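Local coordinates for Ras-related protein Rab-21 (Homo sapiens, PDB 1Z0I) that is a Rab-type small G protein of the Ras family, built on the P-loop fold and holding guanosine-5'-diphosphate and a magnesium ion, at residues G15-T20 / I83-I88; L22-C27 / S42-K47; V117-D122 / T148-N153. All coordinates share one frame; numbering follows the deposited sequence.

Contact 1. Residues G15-T20 / I83-I88; sequences GCVGKT and ILVYDI. With MG (magnesium ion), chain B; GDP (guanosine-5'-diphosphate), chain C.
Val17 lays its side chain over the end of strand 81-87. CG2 turns to Val85, sitting 3.5 Å from its carbonyl O and 3.9 Å from its CG1, while CG1 turns to the backbone between Tyr86 and Asp87. The torsion (chi1 -54°) sets CG1 beside Val17's own backbone N and wedges CG2 between that N and the carbonyl carbon. Lys19 adds its CG, 4.2 Å from Val85 CB; its chain then bends at chi3 (-67°) and chi4, curling NZ back to within 2.6 Å of GDP O2B, where Glu14 O is its second partner. The same O2B accepts the backbone N-H groups of Gly18 and Lys19, so three donors grip one oxygen. Cys16 N bonds GDP O1B, and Thr20 N bonds GDP O3B. Thr20 OG1 binds the magnesium ion at 2.1 Å, and GDP O3B and four waters complete six ligands; Asp61 holds the same hydroxyl. The backbone angles of Gly18 (phi 114°) are those of glycine. Phosphate wrapped by backbone amides and a lysine at the start of a helix is the hallmark of the P-loop (Walker A motif) of Ras-type proteins.

Contact 2. Residues L22-C27 / S42-K47; sequences LVLRYC and SFLTKK
Leu44 reaches from strand 43-50 to the helix chiefly with one methyl, CD1, which three helical side chains meet. Cys27 CB comes to 4.0 Å of Leu44 CD1, Val23 CG2 to 4.1 Å, and Leu24 CD2 is more distant. The Val23 and Leu44 side chains cross at about a right angle, so they meet across each other, methyl to methyl. In Val23, CG2 lies anti to the backbone N and CG1 takes the cramped place between N and carbonyl carbon (chi1 50°), which brings CG2 to the leucine. Cys27 contributes its sulfur too, SG resting 4.1 Å from Leu44 CB. A second patch lies toward the helix end. Lys46 CG packs 3.7 Å from Tyr26 CE2, approaching the ring obliquely, with CB also by that corner. The lysine chain leaves its strand with CG anti to the backbone N (chi1 -166°), and the bend at chi2 turns the rest of it from the ring toward the carbonyl oxygens of Tyr26 and Cys27. Further out, Phe160 of helix 156-169 stacks on the Tyr26 ring, and Ile59 of the neighbouring strand 53-60 touches Val23, Tyr26 and Cys27. Leu44 and Lys46 are themselves tied to that strand by backbone hydrogen bonds with Ile59 and Leu57. The two segment axes approach to 9.6 Å and run at 33° to each other, joining the helix that follows the P-loop to the edge strand 43-50 of the Ras-type sheet. No hydrogen bond or salt bridge crosses this interface. Its cohesion therefore rests on van der Waals contact among methyl, methylene, sulfur and ring atoms; the ammonium NZ of Lys46 stands 4.2 Å from Cys27 O near the C-terminal end of helix 19-28, where its charge would probably be weakly favourable.

Contact 3. Residues V117-D122 / T148-N153; sequences VGNKID and TSAKQN. With GDP (guanosine-5'-diphosphate), chain C.
Asn119 and Thr148 pair as a parallel beta bridge, CA to CA 4.6 Å, with Thr148 N bonded to Gly118 O and Thr148 O taking weak bonds from the N-H groups of Lys120 and Ile121. Thr148 OG1 donates to Asn119 OD1 at 2.9 Å, tilted 20° from the amide's carbonyl plane, and Ala150 N adds a weak bond to that oxygen; the bonds hold the amide in place while its ND2 binds Val17 O. In Asp122, chi1 54° sets CG between backbone N and carbonyl carbon, presenting both oxygens to the base edge: OD1 receives GDP N1 and OD2 GDP N2, both at 2.9 Å. Ser149 OG donates to OD1 from 50° above the carboxylate plane, a second-shell bond. Two lysines sandwich the guanine, Lys120 CG over one face, 3.4 Å from GDP C6, and Lys151 CB over the opposite face, 3.5 Å from GDP N1. Lys120 NZ bonds GDP O4' and Cys16 O. These are the NKxD and SAK guanine-recognition motifs of Ras-type proteins. The contact joins the C-terminal ends of strands 113-119 and 144-148, the latter outermost; Leu22 of helix 19-28 touches Asn119 and Thr148, and helix 156-169 brings Leu159 to Val117 and Ile156 to Thr148.

In the fold
Contacts 1 and 3 lie 10 Å apart, centre to centre, and take opposite ends of GDP: contact 1 the phosphates and magnesium ion, contact 3 the guanine. Their direct tie, from Cys16 O to Lys120 NZ, measures 2.9 Å, and they also join through the neighbouring strands 81-87 and 113-119, where Leu84 O is 3.0 Å from Val117 N. Contact 2 stands farther off, its centre 15 Å from that of contact 1 and 16 Å from that of contact 3, yet it uses the helix that begins in the P-loop. From that helix Leu22 CD1 packs on Val85 CG2, and Arg25 NE reaches Ala150 O at 2.7 Å, tying helix 19-28 to the guanine-binding loop 148-153.

Contact 1. Residues G15-T20 / I83-I88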
loop_
_atom_site.group_PDB
_atom_site.type_symbol
_atom_site.label_atom_id
_atom_site.label_comp_id
_atom_site.label_asym_id
_atom_site.label_seq_id
_atom_site.Cartn_x
_atom_site.Cartn_y
_atom_site.Cartn_z
ATOM N N GLY A 15 -8.983 -4.392 8.212
ATOM C CA GLY A 15 -10.157 -3.681 7.690
ATOM C C GLY A 15 -10.337 -2.292 8.295
ATOM O O GLY A 15 -9.996 -2.061 9.465
ATOM N N CYS A 16 -10.871 -1.382 7.477
ATOM C CA CYS A 16 -11.135 0.031 7.817
ATOM C C CYS A 16 -9.935 0.992 7.704
ATOM O O CYS A 16 -10.099 2.210 7.883
ATOM C CB CYS A 16 -11.808 0.188 9.184
ATOM S SG CYS A 16 -13.227 -0.857 9.437
ATOM N N VAL A 17 -8.743 0.482 7.399
ATOM C CA VAL A 17 -7.562 1.368 7.332
ATOM C C VAL A 17 -7.438 2.266 6.061
ATOM O O VAL A 17 -6.686 3.260 6.057
ATOM C CB VAL A 17 -6.237 0.597 7.600
ATOM C CG1 VAL A 17 -6.308 -0.162 8.922
ATOM C CG2 VAL A 17 -5.893 -0.341 6.458
ATOM N N GLY A 18 -8.152 1.915 4.991
ATOM C CA GLY A 18 -8.120 2.700 3.750
ATOM C C GLY A 18 -7.516 2.036 2.521
ATOM O O GLY A 18 -7.228 2.713 1.527
ATOM N N LYS A 19 -7.345 0.712 2.564
ATOM C CA LYS A 19 -6.762 -0.034 1.433
ATOM C C LYS A 19 -7.518 0.207 0.119
ATOM O O LYS A 19 -6.903 0.550 -0.895
ATOM C CB LYS A 19 -6.680 -1.541 1.737
ATOM C CG LYS A 19 -5.870 -1.908 2.990
ATOM C CD LYS A 19 -5.655 -3.417 3.139
ATOM C CE LYS A 19 -6.961 -4.227 3.433
ATOM N NZ LYS A 19 -7.936 -3.510 4.287
ATOM N N THR A 20 -8.843 0.044 0.131
ATOM C CA THR A 20 -9.647 0.256 -1.097
ATOM C C THR A 20 -9.698 1.727 -1.524
ATOM O O THR A 20 -9.718 2.020 -2.724
ATOM C CB THR A 20 -11.102 -0.267 -0.961
ATOM O OG1 THR A 20 -11.087 -1.589 -0.419
ATOM C CG2 THR A 20 -11.813 -0.292 -2.316
ATOM N N ILE A 83 1.857 -3.491 -0.463
ATOM C CA ILE A 83 1.496 -2.269 0.275
ATOM C C ILE A 83 0.712 -2.661 1.556
ATOM O O ILE A 83 -0.456 -3.099 1.507
ATOM C CB ILE A 83 0.752 -1.280 -0.643
ATOM C CG1 ILE A 83 1.675 -0.903 -1.826
ATOM C CG2 ILE A 83 0.298 0.001 0.101
ATOM C CD1 ILE A 83 1.043 0.004 -2.891
ATOM N N LEU A 84 1.379 -2.551 2.700
ATOM C CA LEU A 84 0.746 -2.934 3.967
ATOM C C LEU A 84 0.356 -1.670 4.772
ATOM O O LEU A 84 1.221 -0.943 5.286
ATOM C CB LEU A 84 1.638 -3.924 4.743
ATOM C CG LEU A 84 1.359 -4.318 6.196
ATOM C CD1 LEU A 84 -0.055 -4.863 6.426
ATOM C CD2 LEU A 84 2.431 -5.337 6.682
ATOM N N VAL A 85 -0.953 -1.426 4.871
ATOM C CA VAL A 85 -1.496 -0.160 5.382
ATOM C C VAL A 85 -2.024 -0.308 6.836
ATOM O O VAL A 85 -2.604 -1.344 7.208
ATOM C CB VAL A 85 -2.597 0.374 4.412
ATOM C CG1 VAL A 85 -3.101 1.781 4.796
ATOM C CG2 VAL A 85 -2.081 0.374 2.965
ATOM N N TYR A 86 -1.776 0.714 7.656
ATOM C CA TYR A 86 -2.453 0.863 8.948
ATOM C C TYR A 86 -3.093 2.274 9.022
ATOM O O TYR A 86 -2.970 3.094 8.107
ATOM C CB TYR A 86 -1.488 0.588 10.132
ATOM C CG TYR A 86 -0.392 1.617 10.250
ATOM C CD1 TYR A 86 -0.597 2.817 10.959
ATOM C CD2 TYR A 86 0.839 1.433 9.611
ATOM C CE1 TYR A 86 0.393 3.785 11.024
ATOM C CE2 TYR A 86 1.834 2.392 9.680
ATOM C CZ TYR A 86 1.608 3.560 10.389
ATOM O OH TYR A 86 2.605 4.510 10.459
ATOM N N ASP A 87 -3.768 2.551 10.121
ATOM C CA ASP A 87 -4.444 3.832 10.312
ATOM C C ASP A 87 -3.713 4.554 11.430
ATOM O O ASP A 87 -3.603 4.049 12.552
ATOM C CB ASP A 87 -5.915 3.561 10.676
ATOM C CG ASP A 87 -6.722 4.827 10.977
ATOM O OD1 ASP A 87 -6.146 5.952 11.006
ATOM O OD2 ASP A 87 -7.949 4.665 11.195
ATOM N N ILE A 88 -3.184 5.727 11.109
ATOM C CA ILE A 88 -2.423 6.547 12.071
ATOM C C ILE A 88 -3.187 6.906 13.364
ATOM O O ILE A 88 -2.562 7.202 14.388
ATOM C CB ILE A 88 -1.839 7.823 11.395
ATOM C CG1 ILE A 88 -2.936 8.828 10.989
ATOM C CG2 ILE A 88 -0.988 7.444 10.200
ATOM C CD1 ILE A 88 -2.874 10.145 11.780
HETATM MG MG MG B . -11.673 -2.776 1.267
HETATM P PB GDP C . -10.298 -0.877 3.838
HETATM O O1B GDP C . -11.183 -1.792 4.666
HETATM O O2B GDP C . -8.882 -1.112 4.269
HETATM O O3B GDP C . -10.464 -1.180 2.365
HETATM O O3A GDP C . -10.748 0.658 4.156
HETATM P PA GDP C . -11.746 1.557 3.253
HETATM O O1A GDP C . -11.083 2.062 1.969
HETATM O O2A GDP C . -13.038 0.913 2.894
HETATM O "O5'" GDP C . -12.016 2.838 4.172
HETATM C "C5'" GDP C . -12.668 2.792 5.431
HETATM C "C4'" GDP C . -13.242 4.184 5.749
HETATM O "O4'" GDP C . -12.234 5.162 6.043
HETATM C "C3'" GDP C . -14.052 4.760 4.609
HETATM O "O3'" GDP C . -15.049 5.560 5.215
HETATM C "C2'" GDP C . -13.123 5.719 3.914
HETATM O "O2'" GDP C . -13.858 6.724 3.187
HETATM C "C1'" GDP C . -12.327 6.249 5.100
HETATM N N9 GDP C . -10.981 6.725 4.705
HETATM C C8 GDP C . -10.124 6.089 3.887
HETATM N N7 GDP C . -8.979 6.799 3.719
HETATM C C5 GDP C . -9.084 7.906 4.464
HETATM C C6 GDP C . -8.217 9.070 4.729
HETATM O O6 GDP C . -7.086 9.165 4.199
HETATM N N1 GDP C . -8.688 10.011 5.561
HETATM C C2 GDP C . -9.920 9.939 6.136
HETATM N N2 GDP C . -10.293 10.961 6.947
HETATM N N3 GDP C . -10.781 8.896 5.933
HETATM C C4 GDP C . -10.409 7.864 5.119
HETATM O O HOH W 1 -12.249 -3.756 3.500
HETATM O O HOH W 2 -13.496 -1.197 1.320
HETATM O O HOH W 3 -12.924 -3.914 0.346
HETATM O O HOH W 4 -9.843 -3.957 0.937
#

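Contact 2. Residues L22-C27 / S42-K47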
loop_
_atom_site.group_PDB
_atom_site.type_symbol
_atom_site.label_atom_id
_atom_site.label_comp_id
_atom_site.label_asym_id
_atom_site.label_seq_id
_atom_site.Cartn_x
_atom_site.Cartn_y
_atom_site.Cartn_z
ATOM N N LEU A 22 -7.357 3.910 -1.204
ATOM C CA LEU A 22 -6.053 4.181 -1.822
ATOM C C LEU A 22 -6.018 3.745 -3.278
ATOM O O LEU A 22 -5.525 4.487 -4.142
ATOM C CB LEU A 22 -4.911 3.484 -1.067
ATOM C CG LEU A 22 -4.225 4.031 0.189
ATOM C CD1 LEU A 22 -2.929 3.243 0.395
ATOM C CD2 LEU A 22 -3.926 5.498 0.107
ATOM N N VAL A 23 -6.528 2.546 -3.566
ATOM C CA VAL A 23 -6.546 2.098 -4.961
ATOM C C VAL A 23 -7.532 2.941 -5.780
ATOM O O VAL A 23 -7.212 3.370 -6.878
ATOM C CB VAL A 23 -6.707 0.538 -5.132
ATOM C CG1 VAL A 23 -7.856 -0.011 -4.319
ATOM C CG2 VAL A 23 -6.860 0.154 -6.587
ATOM N N LEU A 24 -8.702 3.232 -5.220
ATOM C CA LEU A 24 -9.675 4.048 -5.959
ATOM C C LEU A 24 -9.216 5.485 -6.204
ATOM O O LEU A 24 -9.513 6.061 -7.256
ATOM C CB LEU A 24 -11.061 3.991 -5.314
ATOM C CG LEU A 24 -11.782 2.685 -5.678
ATOM C CD1 LEU A 24 -12.973 2.444 -4.782
ATOM C CD2 LEU A 24 -12.200 2.630 -7.149
ATOM N N ARG A 25 -8.492 6.052 -5.240
ATOM C CA ARG A 25 -7.959 7.404 -5.381
ATOM C C ARG A 25 -6.864 7.459 -6.460
ATOM O O ARG A 25 -6.883 8.347 -7.332
ATOM C CB ARG A 25 -7.453 7.958 -4.034
ATOM C CG ARG A 25 -6.857 9.383 -4.101
ATOM C CD ARG A 25 -7.883 10.442 -4.554
ATOM N NE ARG A 25 -8.404 11.229 -3.434
ATOM C CZ ARG A 25 -9.233 12.271 -3.549
ATOM N NH1 ARG A 25 -9.660 12.689 -4.736
ATOM N NH2 ARG A 25 -9.646 12.900 -2.461
ATOM N N TYR A 26 -5.926 6.504 -6.404
ATOM C CA TYR A 26 -4.809 6.476 -7.344
ATOM C C TYR A 26 -5.256 6.233 -8.764
ATOM O O TYR A 26 -4.734 6.867 -9.682
ATOM C CB TYR A 26 -3.767 5.412 -6.963
ATOM C CG TYR A 26 -2.536 5.406 -7.871
ATOM C CD1 TYR A 26 -1.705 6.533 -7.966
ATOM C CD2 TYR A 26 -2.192 4.268 -8.621
ATOM C CE1 TYR A 26 -0.580 6.541 -8.798
ATOM C CE2 TYR A 26 -1.050 4.262 -9.448
ATOM C CZ TYR A 26 -0.257 5.399 -9.526
ATOM O OH TYR A 26 0.866 5.406 -10.315
ATOM N N CYS A 27 -6.197 5.303 -8.943
ATOM C CA CYS A 27 -6.600 4.865 -10.273
ATOM C C CYS A 27 -7.726 5.682 -10.907
ATOM O O CYS A 27 -7.823 5.741 -12.136
ATOM C CB CYS A 27 -6.944 3.372 -10.284
ATOM S SG CYS A 27 -5.531 2.258 -9.890
ATOM N N SER A 42 -11.202 -7.604 -9.313
ATOM C CA SER A 42 -10.102 -8.216 -8.532
ATOM C C SER A 42 -8.865 -7.300 -8.449
ATOM O O SER A 42 -8.150 -7.272 -7.432
ATOM C CB SER A 42 -9.701 -9.578 -9.134
ATOM O OG SER A 42 -10.678 -10.578 -8.869
ATOM N N PHE A 43 -8.620 -6.570 -9.536
ATOM C CA PHE A 43 -7.511 -5.634 -9.637
ATOM C C PHE A 43 -7.850 -4.512 -10.612
ATOM O O PHE A 43 -8.726 -4.669 -11.461
ATOM C CB PHE A 43 -6.223 -6.354 -10.081
ATOM C CG PHE A 43 -6.301 -6.979 -11.452
ATOM C CD1 PHE A 43 -6.070 -6.217 -12.601
ATOM C CD2 PHE A 43 -6.571 -8.333 -11.592
ATOM C CE1 PHE A 43 -6.134 -6.800 -13.884
ATOM C CE2 PHE A 43 -6.640 -8.925 -12.858
ATOM C CZ PHE A 43 -6.420 -8.157 -14.011
ATOM N N LEU A 44 -7.153 -3.386 -10.491
ATOM C CA LEU A 44 -7.226 -2.340 -11.505
ATOM C C LEU A 44 -5.854 -2.101 -12.145
ATOM O O LEU A 44 -4.814 -2.261 -11.511
ATOM C CB LEU A 44 -7.805 -1.031 -10.942
ATOM C CG LEU A 44 -9.187 -1.014 -10.246
ATOM C CD1 LEU A 44 -9.535 0.397 -9.737
ATOM C CD2 LEU A 44 -10.321 -1.546 -11.126
ATOM N N THR A 45 -5.876 -1.700 -13.411
ATOM C CA THR A 45 -4.668 -1.444 -14.181
ATOM C C THR A 45 -4.362 0.044 -14.285
ATOM O O THR A 45 -5.242 0.863 -14.586
ATOM C CB THR A 45 -4.802 -2.006 -15.600
ATOM O OG1 THR A 45 -6.066 -1.582 -16.143
ATOM C CG2 THR A 45 -4.739 -3.536 -15.592
ATOM N N LYS A 46 -3.110 0.383 -14.025
ATOM C CA LYS A 46 -2.595 1.721 -14.256
ATOM C C LYS A 46 -1.338 1.605 -15.116
ATOM O O LYS A 46 -0.487 0.746 -14.877
ATOM C CB LYS A 46 -2.288 2.407 -12.915
ATOM C CG LYS A 46 -2.067 3.904 -12.991
ATOM C CD LYS A 46 -3.389 4.659 -13.014
ATOM C CE LYS A 46 -3.191 6.097 -13.454
ATOM N NZ LYS A 46 -4.333 6.515 -14.326
ATOM N N LYS A 47 -1.243 2.460 -16.129
ATOM C CA LYS A 47 -0.051 2.560 -16.972
ATOM C C LYS A 47 0.820 3.745 -16.561
ATOM O O LYS A 47 0.308 4.822 -16.221
ATOM C CB LYS A 47 -0.449 2.672 -18.458
#

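Contact 3. Residues V117-D122 / T148-N153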
loop_
_atom_site.group_PDB
_atom_site.type_symbol
_atom_site.label_atom_id
_atom_site.label_comp_id
_atom_site.label_asym_id
_atom_site.label_seq_id
_atom_site.Cartn_x
_atom_site.Cartn_y
_atom_site.Cartn_z
ATOM N N VAL A 117 2.667 1.679 5.220
ATOM C CA VAL A 117 1.989 2.946 4.902
ATOM C C VAL A 117 1.049 3.407 6.012
ATOM O O VAL A 117 0.082 2.719 6.347
ATOM C CB VAL A 117 1.195 2.852 3.559
ATOM C CG1 VAL A 117 0.497 4.210 3.215
ATOM C CG2 VAL A 117 2.105 2.403 2.434
ATOM N N GLY A 118 1.345 4.584 6.561
ATOM C CA GLY A 118 0.458 5.220 7.536
ATOM C C GLY A 118 -0.558 6.089 6.806
ATOM O O GLY A 118 -0.202 7.158 6.293
ATOM N N ASN A 119 -1.803 5.620 6.728
ATOM C CA ASN A 119 -2.869 6.379 6.046
ATOM C C ASN A 119 -3.720 7.229 6.990
ATOM O O ASN A 119 -3.784 6.931 8.195
ATOM C CB ASN A 119 -3.771 5.454 5.206
ATOM C CG ASN A 119 -4.744 6.232 4.312
ATOM O OD1 ASN A 119 -4.342 7.124 3.549
ATOM N ND2 ASN A 119 -6.022 5.892 4.396
ATOM N N LYS A 120 -4.389 8.256 6.429
ATOM C CA LYS A 120 -5.362 9.116 7.137
ATOM C C LYS A 120 -4.697 10.289 7.863
ATOM O O LYS A 120 -5.118 10.669 8.973
ATOM C CB LYS A 120 -6.245 8.309 8.124
ATOM C CG LYS A 120 -7.221 7.336 7.457
ATOM C CD LYS A 120 -8.251 6.755 8.418
ATOM C CE LYS A 120 -9.016 5.613 7.722
ATOM N NZ LYS A 120 -10.122 5.033 8.505
ATOM N N ILE A 121 -3.669 10.870 7.246
ATOM C CA ILE A 121 -2.859 11.881 7.948
ATOM C C ILE A 121 -3.536 13.253 8.077
ATOM O O ILE A 121 -3.031 14.132 8.782
ATOM C CB ILE A 121 -1.427 12.019 7.370
ATOM C CG1 ILE A 121 -1.485 12.427 5.881
ATOM C CG2 ILE A 121 -0.618 10.727 7.660
ATOM C CD1 ILE A 121 -0.169 12.898 5.278
ATOM N N ASP A 122 -4.669 13.423 7.395
ATOM C CA ASP A 122 -5.547 14.579 7.596
ATOM C C ASP A 122 -6.128 14.597 9.017
ATOM O O ASP A 122 -6.585 15.645 9.495
ATOM C CB ASP A 122 -6.696 14.574 6.570
ATOM C CG ASP A 122 -7.488 13.262 6.563
ATOM O OD1 ASP A 122 -6.924 12.180 6.224
ATOM O OD2 ASP A 122 -8.687 13.317 6.889
ATOM N N THR A 148 0.273 8.789 3.931
ATOM C CA THR A 148 -0.764 9.086 2.914
ATOM C C THR A 148 -2.079 9.615 3.487
ATOM O O THR A 148 -2.465 9.275 4.595
ATOM C CB THR A 148 -1.185 7.825 2.110
ATOM O OG1 THR A 148 -1.546 6.784 3.030
ATOM C CG2 THR A 148 -0.092 7.374 1.171
ATOM N N SER A 149 -2.779 10.417 2.696
ATOM C CA SER A 149 -4.171 10.743 2.974
ATOM C C SER A 149 -4.939 10.565 1.672
ATOM O O SER A 149 -4.725 11.315 0.723
ATOM C CB SER A 149 -4.322 12.176 3.508
ATOM O OG SER A 149 -5.695 12.527 3.639
ATOM N N ALA A 150 -5.812 9.555 1.634
ATOM C CA ALA A 150 -6.682 9.299 0.475
ATOM C C ALA A 150 -7.783 10.367 0.321
ATOM O O ALA A 150 -8.268 10.622 -0.781
ATOM C CB ALA A 150 -7.300 7.913 0.583
ATOM N N LYS A 151 -8.160 10.966 1.443
ATOM C CA LYS A 151 -9.211 11.966 1.524
ATOM C C LYS A 151 -8.812 13.261 0.840
ATOM O O LYS A 151 -9.619 13.830 0.096
ATOM C CB LYS A 151 -9.601 12.232 2.993
ATOM C CG LYS A 151 -10.685 13.300 3.140
ATOM C CD LYS A 151 -11.228 13.434 4.558
ATOM C CE LYS A 151 -12.209 14.614 4.598
ATOM N NZ LYS A 151 -12.646 14.948 5.980
ATOM N N GLN A 152 -7.569 13.694 1.090
ATOM C CA GLN A 152 -6.999 14.933 0.551
ATOM C C GLN A 152 -6.098 14.709 -0.672
ATOM O O GLN A 152 -5.566 15.672 -1.248
ATOM C CB GLN A 152 -6.150 15.616 1.618
ATOM C CG GLN A 152 -6.806 15.766 2.969
ATOM C CD GLN A 152 -6.007 16.656 3.887
ATOM O OE1 GLN A 152 -4.843 16.382 4.176
ATOM N NE2 GLN A 152 -6.631 17.727 4.366
ATOM N N ASN A 153 -5.912 13.442 -1.045
ATOM C CA ASN A 153 -4.980 13.040 -2.111
ATOM C C ASN A 153 -3.520 13.480 -1.889
ATOM O O ASN A 153 -2.885 14.083 -2.770
ATOM C CB ASN A 153 -5.490 13.486 -3.486
ATOM C CG ASN A 153 -4.948 12.630 -4.606
ATOM O OD1 ASN A 153 -4.180 11.690 -4.369
ATOM N ND2 ASN A 153 -5.361 12.931 -5.842
HETATM P PB GDP C . -10.298 -0.877 3.838
HETATM O O1B GDP C . -11.183 -1.792 4.666
HETATM O O2B GDP C . -8.882 -1.112 4.269
HETATM O O3B GDP C . -10.464 -1.180 2.365
HETATM O O3A GDP C . -10.748 0.658 4.156
HETATM P PA GDP C . -11.746 1.557 3.253
HETATM O O1A GDP C . -11.083 2.062 1.969
HETATM O O2A GDP C . -13.038 0.913 2.894
HETATM O "O5'" GDP C . -12.016 2.838 4.172
HETATM C "C5'" GDP C . -12.668 2.792 5.431
HETATM C "C4'" GDP C . -13.242 4.184 5.749
HETATM O "O4'" GDP C . -12.234 5.162 6.043
HETATM C "C3'" GDP C . -14.052 4.760 4.609
HETATM O "O3'" GDP C . -15.049 5.560 5.215
HETATM C "C2'" GDP C . -13.123 5.719 3.914
HETATM O "O2'" GDP C . -13.858 6.724 3.187
HETATM C "C1'" GDP C . -12.327 6.249 5.100
HETATM N N9 GDP C . -10.981 6.725 4.705
HETATM C C8 GDP C . -10.124 6.089 3.887
HETATM N N7 GDP C . -8.979 6.799 3.719
HETATM C C5 GDP C . -9.084 7.906 4.464
HETATM C C6 GDP C . -8.217 9.070 4.729
HETATM O O6 GDP C . -7.086 9.165 4.199
HETATM N N1 GDP C . -8.688 10.011 5.561
HETATM C C2 GDP C . -9.920 9.939 6.136
HETATM N N2 GDP C . -10.293 10.961 6.947
HETATM N N3 GDP C . -10.781 8.896 5.933
HETATM C C4 GDP C . -10.409 7.864 5.119
#